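PDB 4GRX: aminotransferase from Paracoccus denitrificans, which probably transfers amino groups from amine donors to keto acceptors as a pyridoxal-phosphate-dependent class III omega-aminotransferase. Local coordinates for residues Asp134-Met139 with Gly231-Pro236. Residues are numbered along the deposited sequence; the frame is centred on the assembly and turned at random.
Sequences DTMVKM and GFFAEP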
loop_
_atom_site.group_PDB
_atom_site.type_symbol
_atom_site.label_atom_id
_atom_site.label_comp_id
_atom_site.label_asym_id
_atom_site.label_seq_id
_atom_site.Cartn_x
_atom_site.Cartn_y
_atom_site.Cartn_z
ATOM N N ASP A 134 6.685 1.875 -6.338
ATOM C CA ASP A 134 6.211 3.233 -6.450
ATOM C C ASP A 134 7.108 4.249 -5.682
ATOM O O ASP A 134 7.547 5.268 -6.257
ATOM C CB ASP A 134 4.772 3.300 -5.964
ATOM C CG ASP A 134 4.053 4.503 -6.500
ATOM O OD1 ASP A 134 4.489 5.638 -6.189
ATOM O OD2 ASP A 134 3.070 4.329 -7.256
ATOM N N THR A 135 7.374 3.957 -4.403
ATOM C CA THR A 135 8.301 4.728 -3.580
ATOM C C THR A 135 9.681 4.829 -4.240
ATOM O O THR A 135 10.275 5.920 -4.260
ATOM C CB THR A 135 8.440 4.114 -2.168
ATOM O OG1 THR A 135 7.235 4.332 -1.416
ATOM C CG2 THR A 135 9.626 4.714 -1.396
ATOM N N MET A 136 10.174 3.703 -4.784
ATOM C CA MET A 136 11.509 3.652 -5.394
ATOM C C MET A 136 11.638 4.599 -6.577
ATOM O O MET A 136 12.666 5.254 -6.747
ATOM C CB MET A 136 11.899 2.241 -5.831
ATOM C CG MET A 136 13.357 2.127 -6.274
ATOM S SD MET A 136 14.495 2.423 -4.893
ATOM C CE MET A 136 15.515 3.755 -5.546
ATOM N N VAL A 137 10.592 4.653 -7.396
ATOM C CA VAL A 137 10.581 5.551 -8.530
ATOM C C VAL A 137 10.642 6.999 -8.030
ATOM O O VAL A 137 11.455 7.777 -8.511
ATOM C CB VAL A 137 9.357 5.311 -9.433
ATOM C CG1 VAL A 137 9.350 6.285 -10.596
ATOM C CG2 VAL A 137 9.382 3.893 -9.967
ATOM N N LYS A 138 9.806 7.341 -7.050
ATOM C CA LYS A 138 9.782 8.702 -6.498
ATOM C C LYS A 138 11.150 9.086 -5.918
ATOM O O LYS A 138 11.616 10.220 -6.088
ATOM C CB LYS A 138 8.701 8.845 -5.427
ATOM C CG LYS A 138 7.274 8.946 -5.929
ATOM C CD LYS A 138 6.313 9.071 -4.747
ATOM C CE LYS A 138 6.398 10.448 -4.084
ATOM N NZ LYS A 138 5.602 10.556 -2.828
ATOM N N MET A 139 11.785 8.126 -5.249
ATOM C CA MET A 139 13.126 8.302 -4.716
ATOM C C MET A 139 14.095 8.635 -5.854
ATOM O O MET A 139 14.877 9.576 -5.751
ATOM C CB MET A 139 13.564 7.030 -4.013
ATOM C CG MET A 139 14.032 7.220 -2.584
ATOM S SD MET A 139 13.889 5.630 -1.723
ATOM C CE MET A 139 13.492 6.146 -0.056
ATOM N N GLY A 231 16.097 4.953 -13.937
ATOM C CA GLY A 231 16.321 3.640 -13.353
ATOM C C GLY A 231 15.985 2.449 -14.238
ATOM O O GLY A 231 15.346 2.587 -15.287
ATOM N N PHE A 232 16.438 1.276 -13.786
ATOM C CA PHE A 232 16.183 -0.017 -14.421
ATOM C C PHE A 232 15.809 -0.988 -13.315
ATOM O O PHE A 232 16.599 -1.240 -12.392
ATOM C CB PHE A 232 17.449 -0.507 -15.141
ATOM C CG PHE A 232 17.362 -1.918 -15.680
ATOM C CD1 PHE A 232 17.629 -3.016 -14.868
ATOM C CD2 PHE A 232 17.046 -2.149 -17.018
ATOM C CE1 PHE A 232 17.560 -4.316 -15.370
ATOM C CE2 PHE A 232 16.976 -3.437 -17.525
ATOM C CZ PHE A 232 17.225 -4.528 -16.696
ATOM N N PHE A 233 14.595 -1.518 -13.388
ATOM C CA PHE A 233 14.152 -2.527 -12.433
ATOM C C PHE A 233 14.114 -3.886 -13.107
ATOM O O PHE A 233 13.718 -3.994 -14.278
ATOM C CB PHE A 233 12.746 -2.217 -11.926
ATOM C CG PHE A 233 12.651 -0.988 -11.085
ATOM C CD1 PHE A 233 12.897 0.281 -11.634
ATOM C CD2 PHE A 233 12.255 -1.082 -9.754
ATOM C CE1 PHE A 233 12.794 1.426 -10.849
ATOM C CE2 PHE A 233 12.149 0.056 -8.972
ATOM C CZ PHE A 233 12.413 1.307 -9.514
ATOM N N ALA A 234 14.486 -4.921 -12.353
ATOM C CA ALA A 234 14.333 -6.313 -12.805
ATOM C C ALA A 234 14.133 -7.264 -11.651
ATOM O O ALA A 234 14.829 -7.173 -10.630
ATOM C CB ALA A 234 15.540 -6.750 -13.635
ATOM N N GLU A 235 13.185 -8.179 -11.816
ATOM C CA GLU A 235 13.120 -9.369 -10.988
ATOM C C GLU A 235 14.255 -10.289 -11.441
ATOM O O GLU A 235 14.452 -10.466 -12.661
ATOM C CB GLU A 235 11.814 -10.111 -11.226
ATOM C CG GLU A 235 10.565 -9.361 -10.821
ATOM C CD GLU A 235 9.353 -9.847 -11.581
ATOM O OE1 GLU A 235 9.028 -9.203 -12.600
ATOM O OE2 GLU A 235 8.748 -10.876 -11.182
ATOM N N PRO A 236 15.013 -10.878 -10.489
ATOM C CA PRO A 236 16.058 -11.813 -10.945
ATOM C C PRO A 236 15.459 -12.965 -11.768
ATOM O O PRO A 236 15.951 -13.266 -12.867
ATOM C CB PRO A 236 16.703 -12.302 -9.639
ATOM C CG PRO A 236 16.427 -11.206 -8.660
ATOM C CD PRO A 236 15.079 -10.638 -9.038
#
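Phe-233 reaches from its strand to helix 129-146 and sets the far end of its ring against Met-136, with CZ 3.5 Å from CG of the methionine. CE2 of Phe-233 lies nearly as close, 3.6 Å from CG of Met-136, and the CE2-CZ side of the ring lies beside CB and CG of the methionine. The CB of Met-136 sits at the ring edge, in its plane, whereas CG approaches obliquely. With its CG anti to the backbone N (chi1 -171°), Met-136 first extends toward the strand; bends at chi2 and chi3 then carry the sulfur and methyl away from the ring. On the next residue, Val-137, one methyl completes the contact, CG2 standing 4.0 Å from CZ of Phe-233 and again oblique to the ring. The pairing is wholly apolar and buried, two consecutive helix residues receiving a single aromatic side chain. Cutting Phe-233 back to alanine would probably open a gap between helix and strand, leaving Met-136 and Val-137 without their partner on this strand. Met-136 and Phe-233 also share Ile-266 of strand 265-268, while Val-137 packs on Ile-155 and Phe-233 on Thr-157, both of strand 154-158. Phe-232, the preceding residue on the strand, packs instead against helix 250-260. Strand 229-234 is an inner strand of the seven-stranded mixed sheet of the large PLP-binding domain, running parallel between strands 154-158 and 265-268, with Phe-233 meeting helix 129-146 and Phe-232 meeting helix 250-260.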